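Local coordinates for Pli0006 protein (Listeria innocua, PDB 3OP9), which probably binds DNA as a transcriptional regulator of the XRE family, through a helix-turn-helix domain, at residues F10-S15 / Y42-E46. Residues are numbered along the deposited sequence; the frame is centred on the assembly and turned at random. Where two conformers were deposited one is given.
Sequences FAENLS and YMSGE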
loop_
_atom_site.group_PDB
_atom_site.type_symbol
_atom_site.label_atom_id
_atom_site.label_comp_id
_atom_site.label_asym_id
_atom_site.label_seq_id
_atom_site.Cartn_x
_atom_site.Cartn_y
_atom_site.Cartn_z
ATOM N N PHE A 10 17.985 -0.436 -8.805
ATOM C CA PHE A 10 17.649 0.734 -9.612
ATOM C C PHE A 10 18.194 0.569 -11.043
ATOM O O PHE A 10 17.500 0.838 -12.014
ATOM C CB PHE A 10 18.219 2.008 -8.992
ATOM C CG PHE A 10 18.085 3.215 -9.891
ATOM C CD1 PHE A 10 16.818 3.726 -10.210
ATOM C CD2 PHE A 10 19.211 3.803 -10.452
ATOM C CE1 PHE A 10 16.681 4.838 -11.049
ATOM C CE2 PHE A 10 19.089 4.908 -11.287
ATOM C CZ PHE A 10 17.824 5.431 -11.584
ATOM N N ALA A 11 19.426 0.107 -11.197
ATOM C CA ALA A 11 20.000 0.127 -12.538
ATOM C C ALA A 11 19.227 -0.854 -13.436
ATOM O O ALA A 11 18.946 -0.560 -14.609
ATOM C CB ALA A 11 21.475 -0.216 -12.507
ATOM N N GLU A 12 18.906 -2.028 -12.879
ATOM C CA GLU A 12 18.155 -3.075 -13.604
ATOM C C GLU A 12 16.753 -2.556 -13.964
ATOM O O GLU A 12 16.265 -2.760 -15.079
ATOM C CB GLU A 12 18.082 -4.353 -12.739
ATOM C CG GLU A 12 17.256 -5.476 -13.362
ATOM C CD GLU A 12 17.227 -6.758 -12.508
ATOM O OE1 GLU A 12 18.129 -6.952 -11.659
ATOM O OE2 GLU A 12 16.295 -7.574 -12.691
ATOM N N ASN A 13 16.117 -1.875 -13.015
ATOM C CA ASN A 13 14.772 -1.325 -13.220
ATOM C C ASN A 13 14.761 -0.218 -14.249
ATOM O O ASN A 13 13.885 -0.169 -15.116
ATOM C CB ASN A 13 14.182 -0.795 -11.905
ATOM C CG ASN A 13 13.842 -1.899 -10.951
ATOM O OD1 ASN A 13 13.836 -3.067 -11.331
ATOM N ND2 ASN A 13 13.506 -1.543 -9.724
ATOM N N LEU A 14 15.748 0.668 -14.180
ATOM C CA LEU A 14 15.763 1.758 -15.129
ATOM C C LEU A 14 15.997 1.153 -16.524
ATOM O O LEU A 14 15.414 1.590 -17.508
ATOM C CB LEU A 14 16.854 2.776 -14.773
ATOM C CG LEU A 14 16.817 4.011 -15.683
ATOM C CD1 LEU A 14 15.488 4.748 -15.523
ATOM C CD2 LEU A 14 17.960 4.934 -15.376
ATOM N N SER A 15 16.843 0.122 -16.600
ATOM C CA SER A 15 17.141 -0.518 -17.875
ATOM C C SER A 15 15.868 -1.149 -18.465
ATOM O O SER A 15 15.612 -1.056 -19.663
ATOM C CB SER A 15 18.264 -1.555 -17.716
ATOM O OG SER A 15 19.506 -0.929 -17.357
ATOM N N TYR A 42 23.916 5.398 -15.047
ATOM C CA TYR A 42 22.784 4.950 -14.218
ATOM C C TYR A 42 22.412 3.524 -14.542
ATOM O O TYR A 42 22.141 2.725 -13.637
ATOM C CB TYR A 42 21.530 5.777 -14.472
ATOM C CG TYR A 42 21.547 7.185 -13.950
ATOM C CD1 TYR A 42 22.478 7.605 -13.007
ATOM C CD2 TYR A 42 20.627 8.102 -14.419
ATOM C CE1 TYR A 42 22.474 8.936 -12.543
ATOM C CE2 TYR A 42 20.615 9.404 -13.974
ATOM C CZ TYR A 42 21.531 9.821 -13.040
ATOM O OH TYR A 42 21.460 11.139 -12.622
HETATM N N MSE A 43 22.357 3.230 -15.842
HETATM C CA MSE A 43 21.861 1.942 -16.345
HETATM C C MSE A 43 22.817 0.809 -16.025
HETATM O O MSE A 43 22.395 -0.323 -15.845
HETATM C CB MSE A 43 21.646 1.981 -17.862
HETATM C CG MSE A 43 20.712 3.070 -18.359
HETATM SE SE MSE A 43 18.800 2.614 -18.383
HETATM C CE MSE A 43 18.134 4.418 -18.735
ATOM N N SER A 44 24.107 1.113 -15.967
ATOM C CA SER A 44 25.120 0.099 -15.758
ATOM C C SER A 44 25.395 -0.027 -14.275
ATOM O O SER A 44 26.143 -0.907 -13.848
ATOM C CB SER A 44 26.397 0.462 -16.504
ATOM O OG SER A 44 26.944 1.638 -15.966
ATOM N N GLY A 45 24.798 0.872 -13.499
ATOM C CA GLY A 45 24.968 0.897 -12.055
ATOM C C GLY A 45 26.267 1.548 -11.587
ATOM O O GLY A 45 26.626 1.468 -10.417
ATOM N N GLU A 46 26.967 2.196 -12.505
ATOM C CA GLU A 46 28.250 2.808 -12.175
ATOM C C GLU A 46 28.079 4.075 -11.348
ATOM O O GLU A 46 28.995 4.497 -10.644
ATOM C CB GLU A 46 29.023 3.108 -13.450
ATOM C CG GLU A 46 29.573 1.853 -14.112
ATOM C CD GLU A 46 30.446 2.165 -15.299
ATOM O OE1 GLU A 46 31.675 2.280 -15.113
ATOM O OE2 GLU A 46 29.901 2.298 -16.415
#
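Met43 and Leu14 meet where helix 10-21 packs against the C-terminal end of helix 36-44, the second helix of the helix-turn-helix in an XRE-type, all-helical domain; in this family that helix is the one that usually reads DNA. Met43, deposited as selenomethionine, is modelled in two conformers; in one of them its chain bends at chi2 and crosses Leu14 at about a right angle, with SE near Leu14 CG. The side chain also touches Asn25 and Ile28 of helix 25-32, and an unbranched chain that can adapt its shape lets one residue meet two helices. The branched Leu14 packs beside it: with CG opposite the backbone N (chi1 -175°), it brings CD2 to 3.8 Å from Tyr42 CB. Tyr42 CB also touches Phe10, more loosely, while its side chain reaches Leu32, Lys53 and Pro49. The nearest CA atoms, 4.6 Å apart, are those of Ala11 and Met43, and a one-carbon side chain suits so short a spacing. Ala11 CB sits 3.2 Å from Tyr42 O and 3.6 Å from the N of Gly45, the first residue to leave helical geometry, with a positive phi that glycine adopts easily. Beside it, Ser15 OG hydrogen-bonds to Ala11 O at 2.8 Å, reaching that oxygen from the opposite face to Ser15 N.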